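Local coordinates for protein (tenascin) (Gallus gallus, PDB 1QR4), which is an extracellular matrix protein involved in adhesion, with two fibronectin type III domains that encompass its heparin- and contactin-binding regions, at residues A[9-23]-A[84-97]. Numbering follows the deposited sequence.
Sequences NPKDLEVSDPTETTL and SKPTTIKGSTVVGS
T87 turns its hydroxyl to the P10 carbonyl because OG1 sits anti to its own carbonyl carbon (chi1 -53°), and L13, with CG anti to the backbone N (chi1 179°), drops its isobutyl group across I89 at about a right angle. T87 OG1 is placed 2.5 Å from P10 O, in the sense of a hydrogen bond but too short to trust in detail. Beside it N9 and K85 lie side by side, pointing the same way, with N9 ND2 3.6 Å from K85 CD. L13 CD2 lies 3.8 Å from I89 CG1. I89 also reaches V15, two residues further along the strand: its CD1 is 3.8 Å from V15 CG1. Strands 11-16 and 87-92 are edge strands of the two facing sheets of a fibronectin type III sandwich; their axes come within 7.2 Å at closest, 16° apart, and they meet here through side chains. L23 extends the apolar seam, its CD1 3.9 Å from G91 O.

Past the strands the chain itself takes over. V94 N donates to T19 O at 3.0 Å, while T93 OG1 is held by D66 and T69. E20 then stretches out along the linker, and its OE2 accepts a weak bond from S97 N; the S97 OG proton has both this OE2 and E174 O of the following domain within reach. A water bridges E20 OE2 and V95 O. The chemistry thus changes along the seam: S84, K85 and K90 belong to the putative heparin-binding site, greasy packing closes one side of the sandwich, and a carboxylate joins the first domain to the residues leading into the second.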
loop_
_atom_site.group_PDB
_atom_site.type_symbol
_atom_site.label_atom_id
_atom_site.label_comp_id
_atom_site.label_asym_id
_atom_site.label_seq_id
_atom_site.Cartn_x
_atom_site.Cartn_y
_atom_site.Cartn_z
ATOM N N ASN A 9 29.391 -8.387 -5.151
ATOM C CA ASN A 9 28.029 -8.296 -4.617
ATOM C C ASN A 9 26.995 -7.863 -5.663
ATOM O O ASN A 9 27.353 -7.356 -6.728
ATOM C CB ASN A 9 27.981 -7.348 -3.415
ATOM C CG ASN A 9 28.154 -5.898 -3.802
ATOM O OD1 ASN A 9 28.688 -5.575 -4.861
ATOM N ND2 ASN A 9 27.702 -5.010 -2.934
ATOM N N PRO A 10 25.702 -8.111 -5.393
ATOM C CA PRO A 10 24.630 -7.735 -6.315
ATOM C C PRO A 10 24.580 -6.224 -6.369
ATOM O O PRO A 10 24.498 -5.578 -5.333
ATOM C CB PRO A 10 23.384 -8.271 -5.613
ATOM C CG PRO A 10 23.896 -9.454 -4.874
ATOM C CD PRO A 10 25.169 -8.915 -4.283
ATOM N N LYS A 11 24.637 -5.651 -7.561
ATOM C CA LYS A 11 24.594 -4.200 -7.666
ATOM C C LYS A 11 23.195 -3.653 -7.934
ATOM O O LYS A 11 22.264 -4.394 -8.240
ATOM C CB LYS A 11 25.561 -3.715 -8.745
ATOM C CG LYS A 11 26.976 -4.237 -8.567
ATOM C CD LYS A 11 27.970 -3.570 -9.518
ATOM C CE LYS A 11 28.497 -2.252 -8.957
ATOM N NZ LYS A 11 29.227 -2.444 -7.670
ATOM N N ASP A 12 23.071 -2.339 -7.794
ATOM C CA ASP A 12 21.839 -1.593 -8.006
ATOM C C ASP A 12 20.525 -2.215 -7.582
ATOM O O ASP A 12 19.640 -2.451 -8.401
ATOM C CB ASP A 12 21.764 -1.085 -9.445
ATOM C CG ASP A 12 22.895 -0.126 -9.775
ATOM O OD1 ASP A 12 22.821 1.052 -9.358
ATOM O OD2 ASP A 12 23.874 -0.560 -10.422
ATOM N N LEU A 13 20.402 -2.455 -6.284
ATOM C CA LEU A 13 19.191 -3.007 -5.710
ATOM C C LEU A 13 18.195 -1.866 -5.515
ATOM O O LEU A 13 18.443 -0.930 -4.753
ATOM C CB LEU A 13 19.499 -3.664 -4.369
ATOM C CG LEU A 13 18.329 -4.292 -3.592
ATOM C CD1 LEU A 13 17.703 -5.428 -4.408
ATOM C CD2 LEU A 13 18.813 -4.824 -2.233
ATOM N N GLU A 14 17.094 -1.921 -6.259
ATOM C CA GLU A 14 16.047 -0.905 -6.173
ATOM C C GLU A 14 14.658 -1.526 -5.970
ATOM O O GLU A 14 14.398 -2.646 -6.416
ATOM C CB GLU A 14 16.051 -0.017 -7.423
ATOM C CG GLU A 14 15.788 -0.743 -8.735
ATOM C CD GLU A 14 15.540 0.213 -9.905
ATOM O OE1 GLU A 14 14.819 1.227 -9.716
ATOM O OE2 GLU A 14 16.065 -0.051 -11.013
ATOM N N VAL A 15 13.795 -0.807 -5.253
ATOM C CA VAL A 15 12.424 -1.244 -4.990
ATOM C C VAL A 15 11.433 -0.400 -5.793
ATOM O O VAL A 15 11.507 0.830 -5.823
ATOM C CB VAL A 15 12.097 -1.161 -3.499
ATOM C CG1 VAL A 15 12.478 0.196 -2.960
ATOM C CG2 VAL A 15 10.636 -1.413 -3.269
ATOM N N SER A 16 10.514 -1.079 -6.464
ATOM C CA SER A 16 9.511 -0.411 -7.295
ATOM C C SER A 16 8.083 -0.889 -6.971
ATOM O O SER A 16 7.889 -1.844 -6.199
ATOM C CB SER A 16 9.827 -0.679 -8.779
ATOM O OG SER A 16 8.989 0.065 -9.649
ATOM N N ASP A 17 7.097 -0.180 -7.525
ATOM C CA ASP A 17 5.667 -0.500 -7.380
ATOM C C ASP A 17 5.153 -0.822 -5.952
ATOM O O ASP A 17 4.594 -1.896 -5.705
ATOM C CB ASP A 17 5.275 -1.648 -8.348
ATOM C CG ASP A 17 5.879 -1.499 -9.767
ATOM O OD1 ASP A 17 6.140 -0.365 -10.233
ATOM O OD2 ASP A 17 6.083 -2.539 -10.428
ATOM N N PRO A 18 5.330 0.111 -4.993
ATOM C CA PRO A 18 4.862 -0.126 -3.622
ATOM C C PRO A 18 3.364 -0.454 -3.537
ATOM O O PRO A 18 2.517 0.221 -4.131
ATOM C CB PRO A 18 5.164 1.203 -2.921
ATOM C CG PRO A 18 6.378 1.699 -3.633
ATOM C CD PRO A 18 6.043 1.402 -5.086
ATOM N N THR A 19 3.065 -1.512 -2.800
ATOM C CA THR A 19 1.704 -1.976 -2.569
ATOM C C THR A 19 1.513 -1.961 -1.048
ATOM O O THR A 19 2.368 -1.455 -0.325
ATOM C CB THR A 19 1.530 -3.390 -3.193
ATOM O OG1 THR A 19 1.278 -3.243 -4.597
ATOM C CG2 THR A 19 0.408 -4.202 -2.551
ATOM N N GLU A 20 0.349 -2.388 -0.572
ATOM C CA GLU A 20 0.065 -2.433 0.860
ATOM C C GLU A 20 0.724 -3.640 1.492
ATOM O O GLU A 20 1.055 -3.642 2.683
ATOM C CB GLU A 20 -1.443 -2.576 1.094
ATOM C CG GLU A 20 -2.221 -1.281 1.121
ATOM C CD GLU A 20 -3.719 -1.505 1.168
ATOM O OE1 GLU A 20 -4.166 -2.443 1.867
ATOM O OE2 GLU A 20 -4.444 -0.739 0.502
ATOM N N THR A 21 0.929 -4.660 0.677
ATOM C CA THR A 21 1.462 -5.896 1.172
ATOM C C THR A 21 2.665 -6.392 0.359
ATOM O O THR A 21 3.289 -7.398 0.712
ATOM C CB THR A 21 0.282 -6.921 1.212
ATOM O OG1 THR A 21 0.693 -8.155 1.805
ATOM C CG2 THR A 21 -0.267 -7.169 -0.191
ATOM N N THR A 22 3.020 -5.680 -0.709
ATOM C CA THR A 22 4.159 -6.102 -1.517
ATOM C C THR A 22 5.117 -5.005 -1.910
ATOM O O THR A 22 4.791 -3.829 -1.884
ATOM C CB THR A 22 3.752 -6.770 -2.845
ATOM O OG1 THR A 22 3.337 -5.769 -3.778
ATOM C CG2 THR A 22 2.645 -7.763 -2.642
ATOM N N LEU A 23 6.296 -5.446 -2.334
ATOM C CA LEU A 23 7.365 -4.590 -2.818
ATOM C C LEU A 23 7.996 -5.359 -3.938
ATOM O O LEU A 23 8.170 -6.572 -3.844
ATOM C CB LEU A 23 8.401 -4.330 -1.740
ATOM C CG LEU A 23 7.978 -3.305 -0.691
ATOM C CD1 LEU A 23 8.984 -3.303 0.439
ATOM C CD2 LEU A 23 7.854 -1.924 -1.313
ATOM N N SER A 84 28.514 -13.034 -0.210
ATOM C CA SER A 84 29.162 -11.806 -0.665
ATOM C C SER A 84 28.877 -10.622 0.285
ATOM O O SER A 84 28.333 -10.796 1.390
ATOM C CB SER A 84 28.692 -11.472 -2.085
ATOM O OG SER A 84 27.308 -11.142 -2.114
ATOM N N LYS A 85 29.302 -9.429 -0.125
ATOM C CA LYS A 85 29.065 -8.222 0.655
ATOM C C LYS A 85 27.593 -7.898 0.441
ATOM O O LYS A 85 27.111 -7.942 -0.691
ATOM C CB LYS A 85 29.910 -7.087 0.109
ATOM C CG LYS A 85 29.680 -5.780 0.789
ATOM C CD LYS A 85 29.984 -4.641 -0.156
ATOM C CE LYS A 85 29.557 -3.319 0.463
ATOM N NZ LYS A 85 28.146 -3.382 0.960
ATOM N N PRO A 86 26.859 -7.559 1.515
ATOM C CA PRO A 86 25.429 -7.234 1.421
ATOM C C PRO A 86 25.131 -5.951 0.680
ATOM O O PRO A 86 25.833 -4.950 0.852
ATOM C CB PRO A 86 25.007 -7.071 2.881
ATOM C CG PRO A 86 26.044 -7.823 3.645
ATOM C CD PRO A 86 27.308 -7.492 2.913
ATOM N N THR A 87 24.102 -5.997 -0.158
ATOM C CA THR A 87 23.656 -4.818 -0.876
ATOM C C THR A 87 22.372 -4.439 -0.132
ATOM O O THR A 87 21.468 -5.261 0.013
ATOM C CB THR A 87 23.399 -5.139 -2.328
ATOM O OG1 THR A 87 24.562 -5.775 -2.860
ATOM C CG2 THR A 87 23.141 -3.873 -3.116
ATOM N N THR A 88 22.309 -3.216 0.385
ATOM C CA THR A 88 21.158 -2.813 1.169
ATOM C C THR A 88 20.372 -1.590 0.734
ATOM O O THR A 88 20.924 -0.636 0.176
ATOM C CB THR A 88 21.571 -2.625 2.636
ATOM O OG1 THR A 88 22.021 -3.880 3.167
ATOM C CG2 THR A 88 20.407 -2.120 3.476
ATOM N N ILE A 89 19.062 -1.656 0.969
ATOM C CA ILE A 89 18.136 -0.569 0.677
ATOM C C ILE A 89 16.966 -0.653 1.646
ATOM O O ILE A 89 16.743 -1.676 2.311
ATOM C CB ILE A 89 17.502 -0.620 -0.742
ATOM C CG1 ILE A 89 16.735 -1.927 -0.939
ATOM C CG2 ILE A 89 18.524 -0.369 -1.813
ATOM C CD1 ILE A 89 15.551 -1.811 -1.884
ATOM N N LYS A 90 16.208 0.436 1.683
ATOM C CA LYS A 90 15.028 0.538 2.510
ATOM C C LYS A 90 13.829 0.794 1.612
ATOM O O LYS A 90 13.909 1.486 0.594
ATOM C CB LYS A 90 15.169 1.661 3.529
ATOM C CG LYS A 90 16.166 1.366 4.626
ATOM C CD LYS A 90 16.231 2.499 5.641
ATOM C CE LYS A 90 17.203 2.166 6.757
ATOM N NZ LYS A 90 18.565 1.870 6.225
ATOM N N GLY A 91 12.724 0.176 1.975
ATOM C CA GLY A 91 11.503 0.329 1.221
ATOM C C GLY A 91 10.361 0.196 2.202
ATOM O O GLY A 91 10.354 -0.693 3.058
ATOM N N SER A 92 9.429 1.132 2.131
ATOM C CA SER A 92 8.282 1.101 3.005
ATOM C C SER A 92 7.040 0.815 2.176
ATOM O O SER A 92 6.947 1.238 1.021
ATOM C CB SER A 92 8.152 2.434 3.727
ATOM O OG SER A 92 8.242 3.503 2.809
ATOM N N THR A 93 6.126 0.026 2.735
ATOM C CA THR A 93 4.869 -0.299 2.053
ATOM C C THR A 93 3.960 0.926 2.125
ATOM O O THR A 93 4.165 1.807 2.970
ATOM C CB THR A 93 4.133 -1.471 2.727
ATOM O OG1 THR A 93 4.118 -1.274 4.147
ATOM C CG2 THR A 93 4.798 -2.793 2.391
ATOM N N VAL A 94 2.969 0.989 1.238
ATOM C CA VAL A 94 2.045 2.114 1.236
ATOM C C VAL A 94 0.998 1.932 2.335
ATOM O O VAL A 94 0.711 0.812 2.727
ATOM C CB VAL A 94 1.349 2.241 -0.117
ATOM C CG1 VAL A 94 0.522 1.011 -0.395
ATOM C CG2 VAL A 94 0.478 3.480 -0.137
ATOM N N VAL A 95 0.451 3.028 2.850
ATOM C CA VAL A 95 -0.579 2.957 3.892
ATOM C C VAL A 95 -1.782 2.128 3.412
ATOM O O VAL A 95 -2.061 2.064 2.210
ATOM C CB VAL A 95 -1.035 4.380 4.331
ATOM C CG1 VAL A 95 -1.544 5.171 3.139
ATOM C CG2 VAL A 95 -2.095 4.297 5.415
ATOM N N GLY A 96 -2.464 1.473 4.351
ATOM C CA GLY A 96 -3.615 0.646 4.007
ATOM C C GLY A 96 -4.937 1.317 3.630
ATOM O O GLY A 96 -5.286 2.382 4.159
ATOM N N SER A 97 -5.662 0.682 2.704
ATOM C CA SER A 97 -6.978 1.149 2.235
ATOM C C SER A 97 -8.057 0.740 3.240
ATOM O O SER A 97 -7.900 -0.283 3.918
ATOM C CB SER A 97 -7.370 0.445 0.925
ATOM O OG SER A 97 -6.513 0.735 -0.155
HETATM O O HOH W 1 -2.651 1.368 -0.803
#